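Local coordinates for Xaa-Pro dipeptidase (Lactobacillus brevis, PDB 3I7M), which probably acts, as a whole enzyme, as a manganese-dependent metalloexopeptidase of family M24B that cleaves Xaa-Pro dipeptides, and is represented here by its N-terminal creatinase/prolidase-type domain, at residues A[20-26]-A[103-109]; A[9-14]-A[48-52]; A[54-60]-A[73-79]; A[32-36]-A[65-71]. One frame throughout, in Å; residues are numbered along the deposited sequence. Where two conformers were deposited one is given.

Interaction 1. Residues A[20-26]-A[103-109]; sequences MTYLSNP and AIEKGQL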
loop_
_atom_site.group_PDB
_atom_site.type_symbol
_atom_site.label_atom_id
_atom_site.label_comp_id
_atom_site.label_asym_id
_atom_site.label_seq_id
_atom_site.Cartn_x
_atom_site.Cartn_y
_atom_site.Cartn_z
HETATM N N MSE A 20 8.701 -3.980 -1.556
HETATM C CA MSE A 20 7.648 -2.959 -1.513
HETATM C C MSE A 20 7.199 -2.850 -0.082
HETATM O O MSE A 20 7.421 -3.730 0.747
HETATM C CB MSE A 20 6.483 -3.227 -2.404
HETATM C CG MSE A 20 5.776 -4.485 -2.008
HETATM SE SE MSE A 20 4.431 -4.981 -3.296
HETATM C CE MSE A 20 3.549 -6.252 -2.331
ATOM N N THR A 21 6.557 -1.713 0.196
ATOM C CA THR A 21 5.852 -1.448 1.443
ATOM C C THR A 21 4.374 -1.281 1.124
ATOM O O THR A 21 4.044 -0.466 0.243
ATOM C CB THR A 21 6.445 -0.239 2.078
ATOM O OG1 THR A 21 7.758 -0.588 2.560
ATOM C CG2 THR A 21 5.629 0.223 3.253
ATOM N N TYR A 22 3.520 -1.985 1.864
ATOM C CA TYR A 22 2.058 -1.930 1.669
ATOM C C TYR A 22 1.495 -1.223 2.865
ATOM O O TYR A 22 1.518 -1.789 3.983
ATOM C CB TYR A 22 1.548 -3.359 1.531
ATOM C CG TYR A 22 0.048 -3.420 1.351
ATOM C CD1 TYR A 22 -0.493 -3.418 0.075
ATOM C CD2 TYR A 22 -0.782 -3.628 2.408
ATOM C CE1 TYR A 22 -1.871 -3.445 -0.088
ATOM C CE2 TYR A 22 -2.199 -3.664 2.240
ATOM C CZ TYR A 22 -2.670 -3.616 0.979
ATOM O OH TYR A 22 -4.065 -3.620 0.802
ATOM N N LEU A 23 1.001 0.010 2.706
ATOM C CA LEU A 23 0.414 0.830 3.796
ATOM C C LEU A 23 -1.107 0.703 3.734
ATOM O O LEU A 23 -1.705 0.870 2.635
ATOM C CB LEU A 23 0.834 2.254 3.610
ATOM C CG LEU A 23 2.339 2.476 3.719
ATOM C CD1 LEU A 23 2.593 3.970 3.458
ATOM C CD2 LEU A 23 2.970 1.999 5.013
ATOM N N SER A 24 -1.671 0.351 4.877
ATOM C CA SER A 24 -3.123 0.100 5.019
ATOM C C SER A 24 -3.779 0.915 6.104
ATOM O O SER A 24 -5.031 0.853 6.217
ATOM C CB SER A 24 -3.318 -1.400 5.308
ATOM O OG SER A 24 -2.583 -1.786 6.479
ATOM N N ASN A 25 -3.019 1.546 6.997
ATOM C CA ASN A 25 -3.602 2.255 8.131
ATOM C C ASN A 25 -4.211 3.558 7.609
ATOM O O ASN A 25 -3.478 4.351 7.082
ATOM C CB ASN A 25 -2.530 2.473 9.213
ATOM C CG ASN A 25 -3.038 3.090 10.466
ATOM O OD1 ASN A 25 -4.187 3.583 10.541
ATOM N ND2 ASN A 25 -2.227 3.037 11.483
ATOM N N PRO A 26 -5.539 3.744 7.777
ATOM C CA PRO A 26 -6.100 4.990 7.232
ATOM C C PRO A 26 -5.409 6.231 7.836
ATOM O O PRO A 26 -5.338 7.251 7.164
ATOM C CB PRO A 26 -7.558 4.948 7.641
ATOM C CG PRO A 26 -7.857 3.507 7.981
ATOM C CD PRO A 26 -6.561 2.848 8.346
ATOM N N ALA A 103 7.042 -5.122 3.480
ATOM C CA ALA A 103 6.767 -4.466 4.741
ATOM C C ALA A 103 5.297 -4.084 4.797
ATOM O O ALA A 103 4.714 -3.674 3.783
ATOM C CB ALA A 103 7.615 -3.219 4.856
ATOM N N ILE A 104 4.722 -4.288 5.974
ATOM C CA ILE A 104 3.320 -3.941 6.250
ATOM C C ILE A 104 3.253 -3.199 7.602
ATOM O O ILE A 104 4.237 -3.209 8.374
ATOM C CB ILE A 104 2.373 -5.160 6.240
ATOM C CG1 ILE A 104 2.940 -6.280 7.084
ATOM C CG2 ILE A 104 2.153 -5.607 4.782
ATOM C CD1 ILE A 104 1.949 -7.334 7.406
ATOM N N GLU A 105 2.120 -2.624 7.931
ATOM C CA GLU A 105 1.851 -1.973 9.194
ATOM C C GLU A 105 1.176 -3.042 10.050
ATOM O O GLU A 105 -0.059 -3.167 10.153
ATOM C CB GLU A 105 0.892 -0.788 8.990
ATOM C CG GLU A 105 1.574 0.268 8.135
ATOM C CD GLU A 105 0.703 1.477 7.986
ATOM O OE1 GLU A 105 -0.134 1.515 7.044
ATOM O OE2 GLU A 105 0.883 2.437 8.770
ATOM N N LYS A 106 1.990 -3.830 10.719
ATOM C CA LYS A 106 1.480 -5.024 11.395
ATOM C C LYS A 106 0.592 -4.713 12.565
ATOM O O LYS A 106 -0.249 -5.519 12.961
ATOM C CB LYS A 106 2.626 -5.912 11.876
ATOM C CG LYS A 106 3.382 -6.458 10.711
ATOM C CD LYS A 106 4.400 -7.576 11.094
ATOM C CE LYS A 106 4.960 -8.304 9.870
ATOM N NZ LYS A 106 5.967 -9.424 10.278
ATOM N N GLY A 107 0.728 -3.558 13.210
ATOM C CA GLY A 107 -0.155 -3.210 14.300
ATOM C C GLY A 107 -1.585 -2.984 13.901
ATOM O O GLY A 107 -2.496 -3.083 14.745
ATOM N N GLN A 108 -1.833 -2.712 12.633
ATOM C CA GLN A 108 -3.167 -2.407 12.112
ATOM C C GLN A 108 -3.680 -3.474 11.150
ATOM O O GLN A 108 -4.899 -3.707 11.146
ATOM C CB GLN A 108 -3.169 -0.996 11.460
ATOM C CG GLN A 108 -4.513 -0.585 10.867
ATOM C CD GLN A 108 -4.771 -1.043 9.474
ATOM O OE1 GLN A 108 -5.961 -1.031 9.003
ATOM N NE2 GLN A 108 -3.754 -1.290 8.793
ATOM N N LEU A 109 -2.857 -4.045 10.291
ATOM C CA LEU A 109 -3.351 -4.894 9.191
ATOM C C LEU A 109 -3.865 -6.207 9.763
ATOM O O LEU A 109 -3.154 -6.878 10.537
ATOM C CB LEU A 109 -2.246 -5.105 8.169
ATOM C CG LEU A 109 -2.693 -5.839 6.915
ATOM C CD1 LEU A 109 -3.784 -5.088 6.172
ATOM C CD2 LEU A 109 -1.514 -6.145 6.007
HETATM O O HOH W 1 0.001 -2.707 6.022
HETATM O O HOH W 2 0.597 2.124 11.362
#
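Two parallel strands that pair only briefly can satisfy their remaining backbone groups through side chains and water, as here. The bonded part is short: A103 N donates to M20 O (3.1 Å) and Y22 N to A103 O (2.8 Å), so A103 uses both its N and its O toward strand 20-23, bracketing T21, as in a parallel pair. Beyond it the chains separate, and a water takes over, donating to Y22 O (2.7 Å), accepting from E105 N (2.9 Å) and bonding to S24 OG at 2.8 Å. Farther along, the side chain of E105 stands in for the missing strand. Its OE1 receives both S24 N and N25 N, each at 2.9 Å, while OE2 bonds to T28 OG1 and accepts from a second water (2.6 Å) that accepts a hydrogen bond from N25 ND2 (3.0 Å). Q108 NE2 donates to S24 OG at 2.6 Å, and the turn carrying Q108 is closed by L109 N bonding to E105 O (2.9 Å). N25 is the N-cap of helix 26-33, its OD1 accepting from K27 N. E105 holds the start of this helix, and strand 20-23 lies in the middle of the mixed sheet, between antiparallel strand 45-48 and parallel strand 101-104; Y22 packs on helix 84-94 and L23 on helix 26-33.

Interaction 2. Residues A[9-14]-A[48-52]; sequences IQQWTA and VFPDQ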
loop_
_atom_site.group_PDB
_atom_site.type_symbol
_atom_site.label_atom_id
_atom_site.label_comp_id
_atom_site.label_asym_id
_atom_site.label_seq_id
_atom_site.Cartn_x
_atom_site.Cartn_y
_atom_site.Cartn_z
ATOM N N ILE A 9 9.819 7.141 3.079
ATOM C CA ILE A 9 9.351 5.741 3.094
ATOM C C ILE A 9 10.023 4.903 2.052
ATOM O O ILE A 9 10.352 3.742 2.307
ATOM C CB ILE A 9 7.830 5.678 2.968
ATOM C CG1 ILE A 9 7.214 6.348 4.190
ATOM C CG2 ILE A 9 7.305 4.230 3.018
ATOM C CD1 ILE A 9 5.780 6.741 4.054
ATOM N N GLN A 10 10.223 5.478 0.875
ATOM C CA GLN A 10 10.936 4.751 -0.149
ATOM C C GLN A 10 12.332 4.392 0.315
ATOM O O GLN A 10 12.801 3.273 0.118
ATOM C CB GLN A 10 10.968 5.597 -1.429
ATOM C CG GLN A 10 11.851 5.013 -2.465
ATOM C CD GLN A 10 11.678 5.766 -3.760
ATOM O OE1 GLN A 10 12.202 6.871 -3.920
ATOM N NE2 GLN A 10 10.880 5.208 -4.668
ATOM N N GLN A 11 12.982 5.348 0.969
ATOM C CA GLN A 11 14.337 5.120 1.443
ATOM C C GLN A 11 14.390 3.989 2.483
ATOM O O GLN A 11 15.267 3.109 2.476
ATOM C CB GLN A 11 14.918 6.432 2.008
ATOM C CG GLN A 11 16.327 6.313 2.523
ATOM C CD GLN A 11 16.760 7.541 3.292
ATOM O OE1 GLN A 11 16.643 7.601 4.529
ATOM N NE2 GLN A 11 17.274 8.530 2.569
ATOM N N TRP A 12 13.425 4.024 3.392
ATOM C CA TRP A 12 13.302 3.015 4.449
ATOM C C TRP A 12 13.129 1.645 3.811
ATOM O O TRP A 12 13.743 0.674 4.217
ATOM C CB TRP A 12 12.136 3.365 5.409
ATOM C CG TRP A 12 11.954 2.414 6.538
ATOM C CD1 TRP A 12 12.425 2.533 7.799
ATOM C CD2 TRP A 12 11.242 1.130 6.510
ATOM N NE1 TRP A 12 12.030 1.454 8.565
ATOM C CE2 TRP A 12 11.327 0.574 7.788
ATOM C CE3 TRP A 12 10.504 0.453 5.533
ATOM C CZ2 TRP A 12 10.746 -0.652 8.109
ATOM C CZ3 TRP A 12 9.976 -0.758 5.829
ATOM C CH2 TRP A 12 10.102 -1.327 7.111
ATOM N N THR A 13 12.247 1.614 2.808
ATOM C CA THR A 13 11.962 0.370 2.083
ATOM C C THR A 13 13.270 -0.202 1.467
ATOM O O THR A 13 13.575 -1.355 1.595
ATOM C CB THR A 13 10.931 0.652 1.030
ATOM O OG1 THR A 13 9.756 1.210 1.675
ATOM C CG2 THR A 13 10.523 -0.585 0.282
ATOM N N ALA A 14 14.015 0.651 0.791
ATOM C CA ALA A 14 15.294 0.229 0.197
ATOM C C ALA A 14 16.328 -0.191 1.227
ATOM O O ALA A 14 16.970 -1.250 1.105
ATOM C CB ALA A 14 15.807 1.408 -0.700
ATOM N N VAL A 48 4.323 1.503 -1.791
ATOM C CA VAL A 48 5.552 2.263 -1.977
ATOM C C VAL A 48 6.685 1.265 -2.369
ATOM O O VAL A 48 6.785 0.141 -1.863
ATOM C CB VAL A 48 5.986 2.957 -0.678
ATOM C CG1 VAL A 48 7.364 3.751 -0.793
ATOM C CG2 VAL A 48 4.889 3.892 -0.151
ATOM N N PHE A 49 7.510 1.675 -3.350
ATOM C CA PHE A 49 8.606 0.859 -3.834
ATOM C C PHE A 49 9.902 1.534 -3.511
ATOM O O PHE A 49 9.958 2.751 -3.329
ATOM C CB PHE A 49 8.487 0.681 -5.366
ATOM C CG PHE A 49 7.234 -0.025 -5.784
ATOM C CD1 PHE A 49 7.149 -1.402 -5.714
ATOM C CD2 PHE A 49 6.123 0.684 -6.206
ATOM C CE1 PHE A 49 5.998 -2.101 -6.073
ATOM C CE2 PHE A 49 4.945 0.019 -6.587
ATOM C CZ PHE A 49 4.869 -1.387 -6.499
ATOM N N PRO A 50 10.963 0.744 -3.524
ATOM C CA PRO A 50 12.256 1.340 -3.162
ATOM C C PRO A 50 12.857 2.200 -4.249
ATOM O O PRO A 50 13.715 3.078 -3.951
ATOM C CB PRO A 50 13.142 0.140 -2.947
ATOM C CG PRO A 50 12.536 -1.006 -3.662
ATOM C CD PRO A 50 11.004 -0.709 -3.586
ATOM N N ASP A 51 12.433 1.971 -5.482
ATOM C CA ASP A 51 13.128 2.545 -6.627
ATOM C C ASP A 51 12.220 2.982 -7.775
ATOM O O ASP A 51 12.674 3.189 -8.921
ATOM C CB ASP A 51 14.160 1.514 -7.092
ATOM C CG ASP A 51 13.513 0.243 -7.591
ATOM O OD1 ASP A 51 12.263 0.073 -7.402
ATOM O OD2 ASP A 51 14.288 -0.615 -8.109
ATOM N N GLN A 52 10.945 3.217 -7.473
ATOM C CA GLN A 52 9.995 3.654 -8.496
ATOM C C GLN A 52 8.784 4.243 -7.814
ATOM O O GLN A 52 8.712 4.188 -6.589
ATOM C CB GLN A 52 9.648 2.503 -9.441
ATOM C CG GLN A 52 8.908 1.336 -8.787
ATOM C CD GLN A 52 8.414 0.310 -9.790
ATOM O OE1 GLN A 52 7.555 0.608 -10.664
ATOM N NE2 GLN A 52 8.939 -0.863 -9.705
HETATM O O HOH W 3 15.296 4.563 -1.879
#
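A long polar side chain can fasten a helix to a loop by extending to a backbone carbonyl, as Q10 does in the conformer given. Its CA-to-CB bond points sideways, but chi1 and chi2 are both t, which carries the amide across to the loop, where Q10 NE2 donates to F49 O at 2.9 Å. The same nitrogen lies 3.1 Å from Q52 O, too bent for a hydrogen bond. Q10 CG passes 3.1 Å from P50 O. T13, in the m rotamer, turns its hydroxyl back on its own helix, OG1 donating to I9 O (2.7 Å) besides bonding to T21 of the adjacent strand; its methyl CG2 comes 3.9 Å from P50 CD. V48, with chi1 t, directs CG1 at the helix, 3.8 Å from I9 CG2 and 3.7 Å from Q10 N. One turn beyond Q10, A14 CB meets P50 CB at 3.7 Å, where the CA atoms of the two segments are nearest (A14 CA to P50 CA, 4.7 Å). F49 turns the other way, onto M20 and R95. A water donates to P50 O (3.0 Å) and, weakly, to Q10 O (3.4 Å). Helix 5-15 is thus held to the loop between strands 45-48 and 55-59 by one side-chain-to-backbone hydrogen bond, the glutamine amide giving the F49 carbonyl a donor, and by aliphatic contacts of I9, T13, A14, V48 and P50.

Interaction 3. Residues A[54-60]-A[73-79]; sequences PFIFAPA and FPVIGYL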
loop_
_atom_site.group_PDB
_atom_site.type_symbol
_atom_site.label_atom_id
_atom_site.label_comp_id
_atom_site.label_asym_id
_atom_site.label_seq_id
_atom_site.Cartn_x
_atom_site.Cartn_y
_atom_site.Cartn_z
ATOM N N PRO A 54 5.140 5.326 -6.330
ATOM C CA PRO A 54 4.092 4.614 -5.583
ATOM C C PRO A 54 2.756 4.663 -6.310
ATOM O O PRO A 54 2.619 5.337 -7.330
ATOM C CB PRO A 54 3.984 5.397 -4.309
ATOM C CG PRO A 54 4.235 6.862 -4.766
ATOM C CD PRO A 54 5.311 6.704 -5.847
ATOM N N PHE A 55 1.757 3.997 -5.751
ATOM C CA PHE A 55 0.393 4.145 -6.222
ATOM C C PHE A 55 -0.550 3.971 -5.042
ATOM O O PHE A 55 -0.206 3.386 -3.999
ATOM C CB PHE A 55 0.035 3.188 -7.344
ATOM C CG PHE A 55 -0.007 1.742 -6.994
ATOM C CD1 PHE A 55 -1.166 1.125 -6.535
ATOM C CD2 PHE A 55 1.113 0.960 -7.185
ATOM C CE1 PHE A 55 -1.188 -0.222 -6.225
ATOM C CE2 PHE A 55 1.122 -0.391 -6.934
ATOM C CZ PHE A 55 -0.059 -1.011 -6.456
ATOM N N ILE A 56 -1.756 4.480 -5.180
ATOM C CA ILE A 56 -2.846 4.237 -4.249
ATOM C C ILE A 56 -3.854 3.308 -4.921
ATOM O O ILE A 56 -4.123 3.417 -6.136
ATOM C CB ILE A 56 -3.514 5.526 -3.791
ATOM C CG1 ILE A 56 -2.544 6.246 -2.909
ATOM C CG2 ILE A 56 -4.835 5.291 -3.066
ATOM C CD1 ILE A 56 -3.037 7.638 -2.498
ATOM N N PHE A 57 -4.440 2.397 -4.142
ATOM C CA PHE A 57 -5.493 1.492 -4.596
ATOM C C PHE A 57 -6.692 1.708 -3.696
ATOM O O PHE A 57 -6.557 1.784 -2.465
ATOM C CB PHE A 57 -5.030 0.043 -4.502
ATOM C CG PHE A 57 -5.966 -0.905 -5.093
ATOM C CD1 PHE A 57 -5.887 -1.244 -6.447
ATOM C CD2 PHE A 57 -6.968 -1.514 -4.335
ATOM C CE1 PHE A 57 -6.816 -2.136 -7.019
ATOM C CE2 PHE A 57 -7.862 -2.400 -4.964
ATOM C CZ PHE A 57 -7.738 -2.665 -6.284
ATOM N N ALA A 58 -7.890 1.933 -4.264
ATOM C CA ALA A 58 -9.027 2.345 -3.517
ATOM C C ALA A 58 -10.305 1.894 -4.132
ATOM O O ALA A 58 -10.334 1.610 -5.319
ATOM C CB ALA A 58 -9.068 3.870 -3.389
ATOM N N PRO A 59 -11.419 1.912 -3.387
ATOM C CA PRO A 59 -12.729 1.732 -4.025
ATOM C C PRO A 59 -12.950 2.809 -5.066
ATOM O O PRO A 59 -12.560 3.949 -4.889
ATOM C CB PRO A 59 -13.700 1.795 -2.869
ATOM C CG PRO A 59 -12.805 1.550 -1.567
ATOM C CD PRO A 59 -11.520 2.138 -1.921
ATOM N N ALA A 60 -13.582 2.428 -6.179
ATOM C CA ALA A 60 -13.791 3.322 -7.307
ATOM C C ALA A 60 -14.398 4.674 -6.925
ATOM O O ALA A 60 -13.959 5.699 -7.454
ATOM C CB ALA A 60 -14.643 2.631 -8.345
ATOM N N PHE A 73 0.581 10.701 -8.109
ATOM C CA PHE A 73 0.865 9.408 -8.650
ATOM C C PHE A 73 -0.430 8.671 -8.931
ATOM O O PHE A 73 -1.527 9.245 -8.650
ATOM C CB PHE A 73 1.734 8.663 -7.644
ATOM C CG PHE A 73 2.999 9.427 -7.215
ATOM C CD1 PHE A 73 4.055 9.548 -8.094
ATOM C CD2 PHE A 73 3.110 9.976 -5.959
ATOM C CE1 PHE A 73 5.207 10.213 -7.752
ATOM C CE2 PHE A 73 4.273 10.646 -5.561
ATOM C CZ PHE A 73 5.333 10.761 -6.468
ATOM N N PRO A 74 -0.327 7.481 -9.555
ATOM C CA PRO A 74 -1.573 6.790 -9.890
ATOM C C PRO A 74 -2.501 6.443 -8.709
ATOM O O PRO A 74 -2.059 6.240 -7.565
ATOM C CB PRO A 74 -1.120 5.582 -10.631
ATOM C CG PRO A 74 0.189 5.992 -11.205
ATOM C CD PRO A 74 0.815 6.814 -10.178
ATOM N N VAL A 75 -3.781 6.496 -9.001
ATOM C CA VAL A 75 -4.844 6.010 -8.134
ATOM C C VAL A 75 -5.684 5.043 -8.924
ATOM O O VAL A 75 -6.337 5.427 -9.953
ATOM C CB VAL A 75 -5.726 7.120 -7.552
ATOM C CG1 VAL A 75 -6.731 6.509 -6.527
ATOM C CG2 VAL A 75 -4.945 8.314 -6.924
ATOM N N ILE A 76 -5.735 3.797 -8.473
ATOM C CA ILE A 76 -6.357 2.712 -9.138
ATOM C C ILE A 76 -7.591 2.324 -8.360
ATOM O O ILE A 76 -7.531 2.047 -7.171
ATOM C CB ILE A 76 -5.428 1.455 -9.239
ATOM C CG1 ILE A 76 -4.144 1.795 -10.015
ATOM C CG2 ILE A 76 -6.115 0.286 -9.882
ATOM C CD1 ILE A 76 -3.079 2.369 -9.169
ATOM N N GLY A 77 -8.730 2.332 -9.011
ATOM C CA GLY A 77 -9.943 1.952 -8.358
ATOM C C GLY A 77 -10.429 0.573 -8.664
ATOM O O GLY A 77 -10.046 -0.041 -9.688
ATOM N N TYR A 78 -11.280 0.103 -7.799
ATOM C CA TYR A 78 -11.944 -1.180 -8.016
ATOM C C TYR A 78 -13.393 -1.092 -7.680
ATOM O O TYR A 78 -13.856 -0.385 -6.767
ATOM C CB TYR A 78 -11.260 -2.330 -7.260
ATOM C CG TYR A 78 -11.634 -2.495 -5.810
ATOM C CD1 TYR A 78 -12.443 -3.497 -5.387
ATOM C CD2 TYR A 78 -11.091 -1.637 -4.839
ATOM C CE1 TYR A 78 -12.814 -3.667 -4.102
ATOM C CE2 TYR A 78 -11.449 -1.820 -3.510
ATOM C CZ TYR A 78 -12.262 -2.835 -3.141
ATOM O OH TYR A 78 -12.570 -3.033 -1.801
ATOM N N LEU A 79 -14.184 -1.899 -8.413
ATOM C CA LEU A 79 -15.634 -1.975 -8.216
ATOM C C LEU A 79 -15.980 -3.046 -7.222
ATOM O O LEU A 79 -15.177 -3.940 -6.998
ATOM C CB LEU A 79 -16.356 -2.169 -9.555
ATOM C CG LEU A 79 -16.174 -0.914 -10.432
ATOM C CD1 LEU A 79 -16.355 -1.310 -11.933
ATOM C CD2 LEU A 79 -17.100 0.179 -10.054
#
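Five backbone hydrogen bonds join these strands in the alternating pattern of a parallel pair. I56 N donates to P74 O (3.0 Å), I76 N to I56 O (2.9 Å), A58 N to I76 O (2.9 Å), Y78 N to A58 O (3.1 Å, the most bent of the set) and A60 N to Y78 O (2.9 Å). Between them CA-H...O contacts close the gaps, the shortest from G77 CA to A58 O at 3.1 Å. Together with helix 63-67 the strands form a beta-alpha-beta unit, the classic crossover that makes neighbouring strands parallel, and 75-78 is the outermost strand on this side of the sheet. The two faces differ in what packs on them. I56 and V75, meeting at CG2 and CG1 (4.1 Å), rest on I66 of the crossover helix. On the other face F57 CD1 approaches I76 CG2 (3.8 Å), and F57 packs on helix 84-94. Its ring runs nearly parallel to that of Y78 (planes at 14°), but slid so far, with centroids 5.3 Å apart, that they hardly overlap. At the start of the pairing P54 CD sits over the face of the F73 ring, 3.7 Å from its centroid in a CH-pi contact.

Interaction 4. Residues A[32-36]-A[65-71]; sequences LTGFG and VIKETGW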
loop_
_atom_site.group_PDB
_atom_site.type_symbol
_atom_site.label_atom_id
_atom_site.label_comp_id
_atom_site.label_asym_id
_atom_site.label_seq_id
_atom_site.Cartn_x
_atom_site.Cartn_y
_atom_site.Cartn_z
ATOM N N LEU A 32 -0.007 10.956 4.905
ATOM C CA LEU A 32 0.797 11.064 3.686
ATOM C C LEU A 32 0.089 11.808 2.549
ATOM O O LEU A 32 0.745 12.403 1.662
ATOM C CB LEU A 32 1.208 9.681 3.198
ATOM C CG LEU A 32 2.144 8.942 4.097
ATOM C CD1 LEU A 32 2.259 7.501 3.558
ATOM C CD2 LEU A 32 3.510 9.630 4.161
ATOM N N THR A 33 -1.227 11.823 2.583
ATOM C CA THR A 33 -2.009 12.407 1.468
ATOM C C THR A 33 -3.044 13.472 1.851
ATOM O O THR A 33 -3.544 14.201 0.989
ATOM C CB THR A 33 -2.766 11.298 0.719
ATOM O OG1 THR A 33 -3.836 10.885 1.545
ATOM C CG2 THR A 33 -1.825 10.189 0.359
ATOM N N GLY A 34 -3.442 13.574 3.114
ATOM C CA GLY A 34 -4.606 14.390 3.458
ATOM C C GLY A 34 -5.977 13.777 3.233
ATOM O O GLY A 34 -6.980 14.360 3.660
ATOM N N PHE A 35 -5.985 12.522 2.723
ATOM C CA PHE A 35 -7.250 11.840 2.489
ATOM C C PHE A 35 -7.650 11.171 3.783
ATOM O O PHE A 35 -6.932 10.255 4.258
ATOM C CB PHE A 35 -7.105 10.816 1.381
ATOM C CG PHE A 35 -8.350 10.008 1.152
ATOM C CD1 PHE A 35 -9.479 10.563 0.560
ATOM C CD2 PHE A 35 -8.412 8.673 1.576
ATOM C CE1 PHE A 35 -10.615 9.824 0.362
ATOM C CE2 PHE A 35 -9.549 7.951 1.392
ATOM C CZ PHE A 35 -10.654 8.509 0.769
ATOM N N GLY A 36 -8.743 11.619 4.362
ATOM C CA GLY A 36 -9.071 11.237 5.707
ATOM C C GLY A 36 -10.088 10.140 5.631
ATOM O O GLY A 36 -11.012 10.198 4.817
ATOM N N VAL A 65 -12.011 11.894 -4.694
ATOM C CA VAL A 65 -11.565 12.674 -3.567
ATOM C C VAL A 65 -10.080 12.410 -3.280
ATOM O O VAL A 65 -9.345 13.347 -2.916
ATOM C CB VAL A 65 -12.488 12.428 -2.378
ATOM C CG1 VAL A 65 -11.905 13.100 -1.111
ATOM C CG2 VAL A 65 -13.874 12.975 -2.647
ATOM N N ILE A 66 -9.587 11.196 -3.512
ATOM C CA ILE A 66 -8.111 10.929 -3.418
ATOM C C ILE A 66 -7.302 11.766 -4.433
ATOM O O ILE A 66 -6.261 12.370 -4.123
ATOM C CB ILE A 66 -7.778 9.421 -3.557
ATOM C CG1 ILE A 66 -8.411 8.651 -2.387
ATOM C CG2 ILE A 66 -6.234 9.202 -3.629
ATOM C CD1 ILE A 66 -8.490 7.169 -2.611
ATOM N N LYS A 67 -7.734 11.776 -5.696
ATOM C CA LYS A 67 -7.004 12.591 -6.659
ATOM C C LYS A 67 -7.082 14.103 -6.357
ATOM O O LYS A 67 -6.151 14.864 -6.635
ATOM C CB LYS A 67 -7.483 12.300 -8.086
ATOM C CG LYS A 67 -7.054 10.962 -8.614
ATOM C CD LYS A 67 -7.361 10.824 -10.086
ATOM C CE LYS A 67 -6.902 9.465 -10.617
ATOM N NZ LYS A 67 -7.322 9.345 -12.083
ATOM N N GLU A 68 -8.180 14.558 -5.755
ATOM C CA GLU A 68 -8.328 15.954 -5.384
ATOM C C GLU A 68 -7.399 16.409 -4.283
ATOM O O GLU A 68 -7.406 17.596 -3.946
ATOM C CB GLU A 68 -9.785 16.234 -5.021
ATOM C CG GLU A 68 -10.647 16.321 -6.272
ATOM C CD GLU A 68 -12.157 16.270 -5.993
ATOM O OE1 GLU A 68 -12.547 16.020 -4.828
ATOM O OE2 GLU A 68 -12.936 16.455 -6.954
ATOM N N THR A 69 -6.699 15.467 -3.664
ATOM C CA THR A 69 -5.680 15.856 -2.685
ATOM C C THR A 69 -4.403 16.432 -3.289
ATOM O O THR A 69 -3.526 16.920 -2.572
ATOM C CB THR A 69 -5.196 14.680 -1.824
ATOM O OG1 THR A 69 -4.510 13.670 -2.623
ATOM C CG2 THR A 69 -6.294 14.107 -0.943
ATOM N N GLY A 70 -4.232 16.271 -4.595
ATOM C CA GLY A 70 -2.991 16.637 -5.251
ATOM C C GLY A 70 -2.031 15.500 -5.491
ATOM O O GLY A 70 -0.963 15.680 -6.079
ATOM N N TRP A 71 -2.427 14.296 -5.069
ATOM C CA TRP A 71 -1.562 13.171 -5.089
ATOM C C TRP A 71 -1.168 13.048 -6.542
ATOM O O TRP A 71 -2.002 13.013 -7.440
ATOM C CB TRP A 71 -2.402 11.958 -4.580
ATOM C CG TRP A 71 -1.777 10.583 -4.775
ATOM C CD1 TRP A 71 -2.060 9.741 -5.799
ATOM C CD2 TRP A 71 -0.686 9.980 -4.031
ATOM N NE1 TRP A 71 -1.274 8.588 -5.701
ATOM C CE2 TRP A 71 -0.462 8.710 -4.607
ATOM C CE3 TRP A 71 0.042 10.332 -2.885
ATOM C CZ2 TRP A 71 0.505 7.833 -4.122
ATOM C CZ3 TRP A 71 1.017 9.445 -2.425
ATOM C CH2 TRP A 71 1.221 8.220 -3.037
HETATM O O HOH W 4 -3.827 17.069 0.062
#
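No direct hydrogen bond crosses between these two segments, although each forms an ST turn with a positive-phi glycine in its middle. F35 N donates to T33 OG1 (2.9 Å), which also bonds to I29 O in its own helix; W71 N donates to T69 OG1 (3.3 Å), which itself donates to I66 O (2.6 Å). At G34 and G70 a side chain would collide with the preceding carbonyl. The polar link between the segments is a water that donates to T33 O (3.0 Å) and T69 O (2.7 Å). F35 lays its ring face on I66, whose CG1 is 3.6 Å from the ring centroid in a CH-pi contact; V65 CG1 stands at the ring edge, 3.8 Å from F35 CE1. T33 CG2 meets W71 CE3 at 3.7 Å. The contact thus joins the end of helix 26-33 and the turn after it to helix 63-67 and the segment that follows, and I66, T33 and W71 all reach I56 of strand 55-59.

Overall arrangement
All four contacts belong to one domain and meet around its mixed sheet. Interactions 1 and 2 touch: T21 N lies 2.8 Å from V48 O, T21 OG1 2.8 Å from T13 OG1, both probably hydrogen bonds. Helix 63-67 of interaction 4 is the crossover between the strands of interaction 3 (centres 11 Å apart), and A58 CB therefore packs 3.4 Å from I66 CD1. L32 of interaction 4 touches interactions 1 and 2, its CD1 lying 3.5 Å from L23 CD1 and 3.6 Å from I9 CD1. Interactions 1 and 3 share the sheet without touching, about 6 Å apart at the nearest atoms. No metal site is involved; manganese probably binds in the peptidase domain, absent here.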